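Local coordinates for EmGH1 (PDB 5Z87), which probably hydrolyses beta-glucosides as a bacterial beta-glucosidase of glycoside hydrolase family 3, at residues C483-G488 with G559-L564; M437-P442 with V529-G534; I683-R688 with L759-G764; A716-P721 with F750-A755; E58-L63 with R367-A372. One frame throughout, in Å; residues are numbered along the deposited sequence.

In the fold
From the N terminus, contact 5 comes first and closes a loop of about 300 residues. It ties helix 56-61 to helix 366-382 within the N-terminal, TIM-barrel-related domain. Contacts 2 and 1 follow in the C-terminal domain of the family. Contact 2 pairs two strands of its mixed sheet, and contact 1 sets the loop after strand 476-480 against the start of helix 561-569. Their segments alternate along the chain, so the two cross, and they touch through Gln-561 and Gly-533. Last comes the fibronectin type III-like region. There contact 4 is nested inside the loop closed by contact 3, and Ser-717 meets Glu-762 between them.

Contact 1. Residues C483-G488 with G559-L564; sequences CAITAG and GEQNEL
Cys-483 and Ile-485 both rest on the side chain of Gln-561. The sulfur of Cys-483 does the touching at one end: SG lies 3.7 Å from CG of Gln-561. The same SG is 3.9 Å from CD2 of Leu-564, one turn further along the helix. With SG between its own backbone N and carbonyl carbon (chi1 69°), the sulfur is placed against the first turn of the helix. Ile-485 meets the amide end. Its CG1 and CD1 each lie 3.7 Å from NE2 of Gln-561. The Gln-561 chain is extended beyond CG, which carries its amide to the isoleucine. Glu-560 is the N-cap residue of helix 561-569, and its O accepts the first-turn bond from N of Leu-564 at 2.9 Å. This is a loop packed on a helix N terminus in the C-terminal domain of the family 3 hydrolases. A water joins the backbones. It donates to O of Ala-484 at 3.0 Å and accepts from N of Glu-560 at 2.8 Å. The second shell fixes the polar groups. OE1 of Gln-561 bonds to N of Gly-533, on the strand before the helix, and NE2 bonds to O of Ile-558. The amide is therefore held at both ends while Ile-485 packs on it. Asn-511 of helix 508-522 bridges the two segments: OD1 takes N of Ala-484 and ND2 gives to OE1 of Glu-560.

Contact 2. Residues M437-P442 with V529-G534; sequences MLVVGP and VMCLGG
Residues 437-440 and 529-533 run parallel, their axes 5.0 Å apart and only 9° from alignment. They are neighbouring strands in the mixed sheet of the family 3 C-terminal domain; helices 462-473 and 508-522 and strand 476-480 lie between them in the chain. Three backbone bonds form the ladder. N of Val-529 gives to O of Leu-438 at 2.8 Å, N of Val-440 to O of Val-529, and N of Cys-531 to O of Val-440 at 2.8 Å. Val-439 pairs with Val-529 on one face of the sheet, Val-440 with Met-530 on the other. On the first face SD of Met-437 reaches CG2 of Val-529 at 4.0 Å, placed there by an extended chain (chi2 -166°). CG1 of Val-439 lies 4.2 Å from SG of Cys-531. Helix 462-473 covers this face through Leu-463 and Leu-466. Helix 561-569 covers the other, where Leu-568 meets Val-440 and Met-530. Beyond the ladder Gly-441 passes close to the second strand. A side chain there would run into O of Cys-531. That oxygen instead meets CA of Gly-441 in a C-H...O contact of 3.4 Å. CD of Pro-442 packs 4.0 Å from CD2 of Leu-532.

Contact 3. Residues I683-R688 with L759-G764; sequences IGLQDR and LLVEPG
Leu-685 and Val-761 make most of this contact, and Pro-763 adds a smaller part. Both Leu-685 and Val-761 turn their CB toward the opposite segment. CB of Leu-685 lies 4.2 Å from CG1 of Val-761. The same CG1 is 3.6 Å from the backbone O of Leu-685, so this methyl sits under both the main chain and the side chain of the leucine. It is placed there by the valine torsion, which sets CG1 anti to the backbone N (chi1 -169°). The two leucine methyls meet different things. CD1 approaches O of Val-761 at 3.9 Å. CD2 lies over the peptide link into the proline, 3.8 Å from N of Pro-763, and touches the ring at CG of Pro-763 at 4.3 Å. NE2 of Gln-686 comes more loosely to the other valine methyl. The contact between the segments is thus van der Waals packing near the surface.

Leu-685 is offered by a type I beta turn from Gly-684 to Asp-687. N of Asp-687 bonds to O of Gly-684 at 3.0 Å. The carboxylate of Asp-687 closes back on the turn: N of Gly-684 gives to OD2 of Asp-687 at 2.8 Å, from above the carboxylate plane. That OD2 also has a salt bridge to Arg-680.

The turn joins strand 682-683 to strand 689-697 in the fibronectin type III-like part of the chain. Leu-784 of strand 778-784 touches both Leu-685 and Val-761. Pro-747, at the start of helix 747-750, packs on Val-761 and Gln-686.

Contact 4. Residues A716-P721 with F750-A755; sequences ASRARP and FGYRDA
Tyr-752 and Arg-720 cross obliquely, the ring and guanidinium planes 49° apart. CB of Tyr-752 lies over the centre of one guanidinium face, while CD of Arg-720 comes to CD1 of the ring at 3.9 Å. The arginine chain bends at chi3 (56°), turning NE off its line. NH1 of Arg-720 then gives a bond of 2.9 Å to O of Phe-750, from above the carbonyl plane. At the far end of the ring, OG of Ser-717 lies in its plane, 2.5 Å from OH of Tyr-752, a doubtfully short distance; that OG also bonds to Glu-762. Arg-718 crosses Tyr-752 at about a right angle, its CG 3.4 Å from OH. A water also bonds to that OH. The contact joins the loop after strand 703-713 to the hairpin strand 752-753 of the fibronectin type III-like domain. The guanidinium of Arg-720 also has salt bridges to Glu-724 and to Asp-713, a magnesium ligand. An alanine in place of Arg-720 would probably leave both carboxylates without this partner and open a gap beside the tyrosine. Arg-720 thus links a backbone carbonyl and two acids, and its positive charge probably offsets theirs next to the metal site.

Contact 5. Residues E58-L63 with R367-A372; sequences EMAAQL and RYVRRA
Leu-63 turns its CB toward helix 366-382. The CB leads to CG, anti to the carbonyl carbon (chi1 -47°), and there the chain forks. CD1 lies 4.2 Å from CG1 of Val-369 and 3.8 Å from CB of Ala-372. CD2 is the other prong, 3.7 Å from the same CB of Ala-372. Both methyls thus rest on that one CB. CG1 of Val-369 continues the seam, 3.9 Å from N of Ala-60 and 4.1 Å from CB of Met-59. Further along, SD of Met-59 rests on the aliphatic part of Arg-370, 3.8 Å from CD. The charged end of that arginine turns elsewhere, to Glu-374 and Asn-52. An alanine in place of Leu-63 would probably open a gap beside Ala-372 and leave CG1 of Val-369 less well packed. The contact joins an early helix to a late one of the N-terminal domain, which belongs to the TIM-barrel clan. Helix 355-360 adds Leu-355 against Leu-63 and Val-359 against Val-369. Between the two segments the chemistry is apolar, made of methyls, a thioether and arginine methylenes, so shape and burial hold them together and not directed bonds.

Contact 1. Residues C483-G488 with G559-L564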
# COMPACT_ATOMS: atom_id res chain seq x y z
N CYS A 483 -21.72 9.47 -24.93
CA CYS A 483 -21.22 10.46 -23.98
C CYS A 483 -19.74 10.69 -24.26
O CYS A 483 -19.10 9.93 -24.99
CB CYS A 483 -21.42 10.01 -22.52
SG CYS A 483 -20.37 8.59 -22.05
N ALA A 484 -19.21 11.77 -23.69
CA ALA A 484 -17.80 12.10 -23.76
C ALA A 484 -17.14 11.80 -22.42
O ALA A 484 -17.76 11.94 -21.36
CB ALA A 484 -17.59 13.57 -24.12
N ILE A 485 -15.88 11.36 -22.47
CA ILE A 485 -15.07 11.17 -21.27
C ILE A 485 -14.40 12.49 -20.94
O ILE A 485 -14.58 13.06 -19.85
CB ILE A 485 -14.05 10.04 -21.46
CG1 ILE A 485 -14.76 8.69 -21.57
CG2 ILE A 485 -13.01 10.05 -20.34
CD1 ILE A 485 -13.88 7.54 -22.01
N THR A 486 -13.63 13.01 -21.89
CA THR A 486 -12.96 14.29 -21.75
C THR A 486 -13.57 15.29 -22.72
O THR A 486 -14.00 14.93 -23.82
CB THR A 486 -11.46 14.13 -21.99
OG1 THR A 486 -11.25 13.17 -23.04
CG2 THR A 486 -10.80 13.62 -20.72
N ALA A 487 -13.64 16.55 -22.28
CA ALA A 487 -14.28 17.57 -23.09
C ALA A 487 -13.42 17.92 -24.30
O ALA A 487 -12.20 18.01 -24.20
CB ALA A 487 -14.56 18.82 -22.26
N GLY A 488 -14.08 18.10 -25.44
CA GLY A 488 -13.39 18.32 -26.69
C GLY A 488 -12.89 17.06 -27.37
O GLY A 488 -12.31 17.15 -28.46
N GLY A 559 -17.03 9.06 -15.10
CA GLY A 559 -18.03 9.98 -15.64
C GLY A 559 -19.40 9.34 -15.82
O GLY A 559 -19.92 8.66 -14.93
N GLU A 560 -19.99 9.57 -17.00
CA GLU A 560 -21.38 9.22 -17.26
C GLU A 560 -21.51 7.95 -18.08
O GLU A 560 -22.60 7.67 -18.58
CB GLU A 560 -22.10 10.36 -17.98
CG GLU A 560 -22.49 11.50 -17.06
CD GLU A 560 -21.28 12.24 -16.55
OE1 GLU A 560 -20.48 12.72 -17.38
OE2 GLU A 560 -21.12 12.33 -15.31
N GLN A 561 -20.43 7.20 -18.24
CA GLN A 561 -20.48 6.03 -19.12
C GLN A 561 -21.41 4.95 -18.57
O GLN A 561 -22.06 4.24 -19.34
CB GLN A 561 -19.08 5.46 -19.32
CG GLN A 561 -18.11 6.35 -20.10
CD GLN A 561 -16.74 5.69 -20.17
OE1 GLN A 561 -16.51 4.83 -21.03
NE2 GLN A 561 -15.86 6.04 -19.24
N ASN A 562 -21.45 4.78 -17.24
CA ASN A 562 -22.37 3.80 -16.68
C ASN A 562 -23.81 4.24 -16.89
O ASN A 562 -24.67 3.42 -17.24
CB ASN A 562 -22.09 3.57 -15.19
CG ASN A 562 -20.80 2.80 -14.96
OD1 ASN A 562 -20.44 1.92 -15.74
ND2 ASN A 562 -20.10 3.14 -13.89
N GLU A 563 -24.08 5.53 -16.68
CA GLU A 563 -25.39 6.08 -17.02
C GLU A 563 -25.77 5.74 -18.46
O GLU A 563 -26.86 5.21 -18.72
CB GLU A 563 -25.38 7.60 -16.80
CG GLU A 563 -26.77 8.21 -16.77
CD GLU A 563 -26.76 9.65 -16.30
OE1 GLU A 563 -25.79 10.05 -15.62
OE2 GLU A 563 -27.74 10.37 -16.60
N LEU A 564 -24.86 6.01 -19.40
CA LEU A 564 -25.15 5.70 -20.80
C LEU A 564 -25.42 4.22 -20.99
O LEU A 564 -26.35 3.84 -21.71
CB LEU A 564 -23.98 6.15 -21.69
CG LEU A 564 -23.94 5.58 -23.11
CD1 LEU A 564 -25.07 6.18 -23.99
CD2 LEU A 564 -22.57 5.81 -23.75
O HOH W 1 -18.23 10.07 -19.07

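Contact 2. Residues M437-P442 with V529-G534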
# COMPACT_ATOMS: atom_id res chain seq x y z
N MET A 437 -27.22 -1.91 -36.73
CA MET A 437 -26.41 -1.89 -35.52
C MET A 437 -26.04 -0.47 -35.14
O MET A 437 -25.53 0.29 -35.98
CB MET A 437 -25.15 -2.73 -35.70
CG MET A 437 -24.09 -2.48 -34.64
SD MET A 437 -22.48 -3.15 -35.08
CE MET A 437 -22.78 -4.90 -35.25
N LEU A 438 -26.30 -0.09 -33.89
CA LEU A 438 -25.84 1.18 -33.33
C LEU A 438 -24.48 0.98 -32.69
O LEU A 438 -24.33 0.14 -31.79
CB LEU A 438 -26.83 1.71 -32.30
CG LEU A 438 -26.31 2.89 -31.46
CD1 LEU A 438 -26.16 4.14 -32.32
CD2 LEU A 438 -27.20 3.16 -30.27
N VAL A 439 -23.48 1.73 -33.15
CA VAL A 439 -22.16 1.77 -32.53
C VAL A 439 -22.06 3.09 -31.78
O VAL A 439 -22.12 4.16 -32.39
CB VAL A 439 -21.04 1.64 -33.59
CG1 VAL A 439 -19.67 1.69 -32.93
CG2 VAL A 439 -21.21 0.35 -34.37
N VAL A 440 -21.93 3.01 -30.45
CA VAL A 440 -22.11 4.17 -29.58
C VAL A 440 -21.08 4.15 -28.45
O VAL A 440 -20.71 3.08 -27.94
CB VAL A 440 -23.54 4.19 -29.01
CG1 VAL A 440 -23.90 2.81 -28.50
CG2 VAL A 440 -23.69 5.21 -27.89
N GLY A 441 -20.64 5.34 -28.04
CA GLY A 441 -19.77 5.50 -26.90
C GLY A 441 -18.58 6.40 -27.15
O GLY A 441 -18.20 6.69 -28.29
N PRO A 442 -17.95 6.87 -26.07
CA PRO A 442 -16.83 7.81 -26.22
C PRO A 442 -15.64 7.23 -26.98
O PRO A 442 -14.87 7.99 -27.56
CB PRO A 442 -16.46 8.17 -24.78
CG PRO A 442 -16.94 7.00 -23.97
CD PRO A 442 -18.20 6.54 -24.65
N VAL A 529 -23.76 -1.80 -29.79
CA VAL A 529 -22.38 -2.12 -29.41
C VAL A 529 -21.81 -0.90 -28.71
O VAL A 529 -21.58 0.14 -29.36
CB VAL A 529 -21.52 -2.51 -30.61
CG1 VAL A 529 -20.08 -2.61 -30.18
CG2 VAL A 529 -21.98 -3.82 -31.21
N MET A 530 -21.59 -1.00 -27.40
CA MET A 530 -21.12 0.11 -26.59
C MET A 530 -19.60 0.07 -26.47
O MET A 530 -19.03 -0.96 -26.06
CB MET A 530 -21.77 0.08 -25.21
CG MET A 530 -23.25 -0.27 -25.27
SD MET A 530 -24.10 -0.03 -23.71
CE MET A 530 -23.50 -1.44 -22.76
N CYS A 531 -18.95 1.17 -26.84
CA CYS A 531 -17.49 1.32 -26.81
C CYS A 531 -17.14 2.28 -25.68
O CYS A 531 -17.30 3.50 -25.81
CB CYS A 531 -16.97 1.82 -28.15
SG CYS A 531 -17.38 0.69 -29.50
N LEU A 532 -16.68 1.73 -24.56
CA LEU A 532 -16.49 2.47 -23.32
C LEU A 532 -15.10 2.20 -22.75
O LEU A 532 -14.33 1.38 -23.27
CB LEU A 532 -17.58 2.09 -22.30
CG LEU A 532 -19.02 1.89 -22.80
CD1 LEU A 532 -19.83 1.11 -21.79
CD2 LEU A 532 -19.66 3.23 -23.05
N GLY A 533 -14.77 2.89 -21.66
CA GLY A 533 -13.56 2.61 -20.93
C GLY A 533 -12.90 3.86 -20.38
O GLY A 533 -13.46 4.54 -19.51
N GLY A 534 -11.71 4.17 -20.89
CA GLY A 534 -11.00 5.37 -20.54
C GLY A 534 -10.20 5.79 -21.75
O GLY A 534 -10.26 5.15 -22.79

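Contact 3. Residues I683-R688 with L759-G764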
# COMPACT_ATOMS: atom_id res chain seq x y z
N ILE A 683 11.53 -36.02 -6.21
CA ILE A 683 12.73 -35.68 -6.97
C ILE A 683 13.75 -35.06 -6.02
O ILE A 683 13.45 -34.71 -4.88
CB ILE A 683 12.45 -34.71 -8.13
CG1 ILE A 683 12.05 -33.34 -7.58
CG2 ILE A 683 11.39 -35.30 -9.05
CD1 ILE A 683 11.86 -32.25 -8.62
N GLY A 684 14.99 -34.95 -6.51
CA GLY A 684 16.03 -34.31 -5.74
C GLY A 684 16.03 -32.80 -5.89
O GLY A 684 15.45 -32.25 -6.83
N LEU A 685 16.70 -32.11 -4.99
CA LEU A 685 16.69 -30.68 -4.94
C LEU A 685 17.14 -30.02 -6.20
O LEU A 685 16.71 -28.98 -6.51
CB LEU A 685 17.49 -30.15 -3.77
CG LEU A 685 17.17 -30.57 -2.36
CD1 LEU A 685 18.09 -29.88 -1.41
CD2 LEU A 685 15.75 -30.34 -1.96
N GLN A 686 18.04 -30.63 -6.91
CA GLN A 686 18.53 -30.03 -8.14
C GLN A 686 17.90 -30.61 -9.40
O GLN A 686 18.28 -30.21 -10.50
CB GLN A 686 20.05 -30.16 -8.21
CG GLN A 686 20.76 -29.30 -7.16
CD GLN A 686 20.29 -27.84 -7.20
OE1 GLN A 686 20.24 -27.21 -8.26
NE2 GLN A 686 19.94 -27.30 -6.02
N ASP A 687 16.94 -31.52 -9.27
CA ASP A 687 16.34 -32.17 -10.44
C ASP A 687 15.34 -31.27 -11.13
O ASP A 687 14.72 -30.39 -10.52
CB ASP A 687 15.64 -33.46 -10.04
CG ASP A 687 16.60 -34.51 -9.55
OD1 ASP A 687 17.82 -34.30 -9.74
OD2 ASP A 687 16.14 -35.53 -8.99
N ARG A 688 15.17 -31.51 -12.43
CA ARG A 688 14.05 -30.98 -13.19
C ARG A 688 12.93 -32.02 -13.24
O ARG A 688 13.16 -33.22 -13.11
CB ARG A 688 14.49 -30.60 -14.61
CG ARG A 688 15.64 -29.61 -14.62
CD ARG A 688 15.84 -28.99 -15.99
NE ARG A 688 14.71 -28.16 -16.40
CZ ARG A 688 14.49 -26.92 -15.99
NH1 ARG A 688 15.32 -26.33 -15.14
NH2 ARG A 688 13.44 -26.25 -16.44
N LEU A 759 19.74 -18.54 -4.61
CA LEU A 759 18.60 -19.43 -4.78
C LEU A 759 18.59 -20.48 -3.67
O LEU A 759 19.53 -21.26 -3.54
CB LEU A 759 18.65 -20.09 -6.15
CG LEU A 759 17.51 -21.07 -6.44
CD1 LEU A 759 16.15 -20.36 -6.58
CD2 LEU A 759 17.86 -21.85 -7.70
N LEU A 760 17.52 -20.51 -2.88
CA LEU A 760 17.30 -21.52 -1.86
C LEU A 760 16.31 -22.56 -2.38
O LEU A 760 15.21 -22.21 -2.81
CB LEU A 760 16.74 -20.91 -0.58
CG LEU A 760 17.56 -19.77 0.02
CD1 LEU A 760 16.86 -19.16 1.26
CD2 LEU A 760 18.97 -20.26 0.36
N VAL A 761 16.71 -23.83 -2.34
CA VAL A 761 15.80 -24.94 -2.62
C VAL A 761 15.75 -25.79 -1.36
O VAL A 761 16.80 -26.23 -0.86
CB VAL A 761 16.24 -25.76 -3.84
CG1 VAL A 761 15.13 -26.71 -4.26
CG2 VAL A 761 16.56 -24.84 -4.99
N GLU A 762 14.55 -26.03 -0.85
CA GLU A 762 14.43 -26.67 0.44
C GLU A 762 13.63 -27.96 0.33
O GLU A 762 12.67 -28.04 -0.44
CB GLU A 762 13.78 -25.71 1.44
CG GLU A 762 14.61 -24.42 1.62
CD GLU A 762 13.87 -23.25 2.26
OE1 GLU A 762 14.53 -22.24 2.52
OE2 GLU A 762 12.64 -23.34 2.49
N PRO A 763 14.01 -28.99 1.08
CA PRO A 763 13.23 -30.23 1.09
C PRO A 763 11.80 -29.94 1.52
O PRO A 763 11.56 -29.05 2.34
CB PRO A 763 13.95 -31.12 2.11
CG PRO A 763 15.29 -30.49 2.28
CD PRO A 763 15.10 -29.03 2.07
N GLY A 764 10.86 -30.71 0.98
CA GLY A 764 9.47 -30.58 1.35
C GLY A 764 8.55 -30.51 0.15
O GLY A 764 8.96 -30.60 -1.01

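Contact 4. Residues A716-P721 with F750-A755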
# COMPACT_ATOMS: atom_id res chain seq x y z
N ALA A 716 8.24 -23.01 3.78
CA ALA A 716 9.44 -22.36 3.28
C ALA A 716 10.05 -21.52 4.39
O ALA A 716 9.36 -21.10 5.32
CB ALA A 716 9.11 -21.51 2.04
N SER A 717 11.37 -21.28 4.28
CA SER A 717 12.08 -20.56 5.33
C SER A 717 11.57 -19.12 5.46
O SER A 717 11.66 -18.53 6.54
CB SER A 717 13.59 -20.58 5.06
OG SER A 717 13.91 -20.18 3.73
N ARG A 718 11.05 -18.56 4.36
CA ARG A 718 10.24 -17.35 4.36
C ARG A 718 8.89 -17.65 3.70
O ARG A 718 8.81 -18.43 2.75
CB ARG A 718 10.94 -16.22 3.63
CG ARG A 718 12.16 -15.77 4.38
CD ARG A 718 12.54 -14.39 4.07
NE ARG A 718 13.73 -14.02 4.82
CZ ARG A 718 14.08 -12.77 5.12
NH1 ARG A 718 13.30 -11.74 4.76
NH2 ARG A 718 15.20 -12.57 5.79
N ALA A 719 7.84 -17.03 4.22
CA ALA A 719 6.49 -17.28 3.72
C ALA A 719 6.39 -16.93 2.24
O ALA A 719 6.81 -15.85 1.82
CB ALA A 719 5.48 -16.48 4.53
N ARG A 720 5.82 -17.83 1.46
CA ARG A 720 5.74 -17.68 0.01
C ARG A 720 4.28 -17.62 -0.43
O ARG A 720 3.38 -17.99 0.33
CB ARG A 720 6.45 -18.85 -0.67
CG ARG A 720 7.95 -18.82 -0.42
CD ARG A 720 8.67 -19.86 -1.21
NE ARG A 720 8.43 -19.77 -2.66
CZ ARG A 720 9.01 -20.57 -3.54
NH1 ARG A 720 9.87 -21.50 -3.13
NH2 ARG A 720 8.74 -20.47 -4.84
N PRO A 721 4.02 -17.15 -1.65
CA PRO A 721 2.62 -16.96 -2.07
C PRO A 721 1.84 -18.27 -2.08
O PRO A 721 2.40 -19.36 -2.14
CB PRO A 721 2.75 -16.39 -3.49
CG PRO A 721 4.06 -15.71 -3.48
CD PRO A 721 4.95 -16.63 -2.67
N PHE A 750 11.10 -24.08 -8.19
CA PHE A 750 10.66 -24.60 -6.91
C PHE A 750 11.22 -23.83 -5.72
O PHE A 750 10.65 -23.90 -4.63
CB PHE A 750 11.07 -26.06 -6.78
CG PHE A 750 10.43 -26.97 -7.77
CD1 PHE A 750 9.09 -26.84 -8.08
CD2 PHE A 750 11.16 -27.97 -8.40
CE1 PHE A 750 8.48 -27.69 -8.98
CE2 PHE A 750 10.57 -28.83 -9.30
CZ PHE A 750 9.22 -28.70 -9.59
N GLY A 751 12.35 -23.14 -5.89
CA GLY A 751 12.98 -22.42 -4.82
C GLY A 751 12.67 -20.94 -4.89
O GLY A 751 11.83 -20.48 -5.67
N TYR A 752 13.36 -20.17 -4.06
CA TYR A 752 13.21 -18.73 -4.06
C TYR A 752 14.54 -18.13 -3.66
O TYR A 752 15.39 -18.80 -3.07
CB TYR A 752 12.08 -18.28 -3.12
CG TYR A 752 12.47 -18.27 -1.65
CD1 TYR A 752 12.49 -19.45 -0.91
CD2 TYR A 752 12.80 -17.09 -1.02
CE1 TYR A 752 12.86 -19.43 0.43
CE2 TYR A 752 13.16 -17.07 0.32
CZ TYR A 752 13.18 -18.23 1.04
OH TYR A 752 13.55 -18.17 2.37
N ARG A 753 14.72 -16.85 -3.99
CA ARG A 753 15.98 -16.15 -3.74
C ARG A 753 15.94 -15.44 -2.40
O ARG A 753 14.94 -14.80 -2.06
CB ARG A 753 16.26 -15.15 -4.86
CG ARG A 753 16.44 -15.84 -6.21
CD ARG A 753 17.14 -14.94 -7.21
NE ARG A 753 17.27 -15.63 -8.48
CZ ARG A 753 18.33 -16.35 -8.83
NH1 ARG A 753 19.38 -16.45 -8.01
NH2 ARG A 753 18.35 -16.97 -9.99
N ASP A 754 17.02 -15.57 -1.62
CA ASP A 754 17.09 -14.89 -0.33
C ASP A 754 17.41 -13.41 -0.54
O ASP A 754 17.50 -12.93 -1.67
CB ASP A 754 18.09 -15.59 0.60
CG ASP A 754 19.56 -15.43 0.16
OD1 ASP A 754 19.94 -14.48 -0.57
OD2 ASP A 754 20.37 -16.28 0.60
N ALA A 755 17.61 -12.67 0.55
CA ALA A 755 17.80 -11.23 0.44
C ALA A 755 19.07 -10.87 -0.33
O ALA A 755 19.18 -9.74 -0.82
CB ALA A 755 17.82 -10.58 1.83
O HOH W 2 15.63 -16.37 3.68

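Contact 5. Residues E58-L63 with R367-A372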
# COMPACT_ATOMS: atom_id res chain seq x y z
N GLU A 58 36.88 14.41 -23.70
CA GLU A 58 36.28 13.59 -24.75
C GLU A 58 35.48 12.43 -24.16
O GLU A 58 34.40 12.10 -24.67
CB GLU A 58 37.36 13.08 -25.69
CG GLU A 58 38.07 14.20 -26.47
CD GLU A 58 39.18 13.66 -27.34
OE1 GLU A 58 39.87 12.71 -26.90
OE2 GLU A 58 39.36 14.18 -28.47
N MET A 59 36.00 11.79 -23.11
CA MET A 59 35.23 10.74 -22.46
C MET A 59 33.99 11.30 -21.78
O MET A 59 32.91 10.71 -21.86
CB MET A 59 36.10 10.01 -21.44
CG MET A 59 37.11 9.11 -22.08
SD MET A 59 38.03 8.17 -20.86
CE MET A 59 38.85 9.50 -19.98
N ALA A 60 34.13 12.45 -21.11
CA ALA A 60 32.99 13.02 -20.40
C ALA A 60 31.86 13.36 -21.35
O ALA A 60 30.69 13.25 -20.98
CB ALA A 60 33.43 14.26 -19.63
N ALA A 61 32.17 13.75 -22.58
CA ALA A 61 31.11 14.14 -23.51
C ALA A 61 30.22 12.96 -23.86
O ALA A 61 29.04 13.14 -24.18
CB ALA A 61 31.73 14.76 -24.76
N GLN A 62 30.76 11.74 -23.82
CA GLN A 62 29.98 10.54 -24.07
C GLN A 62 28.96 10.24 -22.96
O GLN A 62 28.17 9.30 -23.12
CB GLN A 62 30.92 9.34 -24.25
CG GLN A 62 31.90 9.49 -25.41
CD GLN A 62 31.20 9.51 -26.76
OE1 GLN A 62 30.40 8.62 -27.08
NE2 GLN A 62 31.48 10.55 -27.56
N LEU A 63 28.93 11.00 -21.87
CA LEU A 63 28.01 10.73 -20.77
C LEU A 63 26.79 11.64 -20.78
O LEU A 63 26.00 11.61 -19.83
CB LEU A 63 28.74 10.84 -19.43
CG LEU A 63 30.09 10.11 -19.36
CD1 LEU A 63 30.64 10.12 -17.96
CD2 LEU A 63 29.98 8.69 -19.87
N ARG A 367 38.62 8.00 -12.79
CA ARG A 367 38.29 6.62 -13.16
C ARG A 367 36.78 6.37 -13.25
O ARG A 367 36.38 5.43 -13.95
CB ARG A 367 38.94 5.66 -12.17
CG ARG A 367 38.24 5.54 -10.82
CD ARG A 367 38.86 4.42 -9.99
NE ARG A 367 37.89 3.78 -9.09
CZ ARG A 367 37.73 4.11 -7.81
NH1 ARG A 367 36.84 3.48 -7.06
NH2 ARG A 367 38.46 5.09 -7.28
N TYR A 368 35.95 7.18 -12.59
CA TYR A 368 34.50 7.02 -12.72
C TYR A 368 34.01 7.51 -14.09
O TYR A 368 33.12 6.91 -14.70
CB TYR A 368 33.78 7.75 -11.58
CG TYR A 368 33.91 7.03 -10.26
CD1 TYR A 368 33.16 5.89 -10.00
CD2 TYR A 368 34.79 7.48 -9.28
CE1 TYR A 368 33.28 5.21 -8.80
CE2 TYR A 368 34.92 6.79 -8.07
CZ TYR A 368 34.15 5.66 -7.85
OH TYR A 368 34.27 4.98 -6.66
N VAL A 369 34.59 8.61 -14.58
CA VAL A 369 34.29 9.05 -15.93
C VAL A 369 34.69 7.98 -16.94
O VAL A 369 33.93 7.67 -17.86
CB VAL A 369 34.99 10.39 -16.22
CG1 VAL A 369 34.78 10.79 -17.67
CG2 VAL A 369 34.42 11.47 -15.30
N ARG A 370 35.86 7.38 -16.74
CA ARG A 370 36.35 6.35 -17.66
C ARG A 370 35.52 5.07 -17.58
O ARG A 370 35.25 4.43 -18.61
CB ARG A 370 37.83 6.08 -17.37
CG ARG A 370 38.38 4.74 -17.85
CD ARG A 370 38.43 4.67 -19.35
NE ARG A 370 38.85 3.36 -19.87
CZ ARG A 370 40.05 3.13 -20.41
NH1 ARG A 370 40.94 4.11 -20.47
NH2 ARG A 370 40.35 1.92 -20.88
N ARG A 371 35.11 4.68 -16.37
CA ARG A 371 34.23 3.52 -16.23
C ARG A 371 32.94 3.73 -17.02
O ARG A 371 32.51 2.86 -17.78
CB ARG A 371 33.93 3.27 -14.75
CG ARG A 371 33.10 2.00 -14.50
CD ARG A 371 32.75 1.83 -13.01
NE ARG A 371 31.82 2.86 -12.52
CZ ARG A 371 31.23 2.82 -11.33
NH1 ARG A 371 31.45 1.80 -10.50
NH2 ARG A 371 30.41 3.80 -10.96
N ALA A 372 32.33 4.91 -16.88
CA ALA A 372 31.07 5.17 -17.57
C ALA A 372 31.28 5.28 -19.08
O ALA A 372 30.59 4.61 -19.86
CB ALA A 372 30.43 6.44 -17.00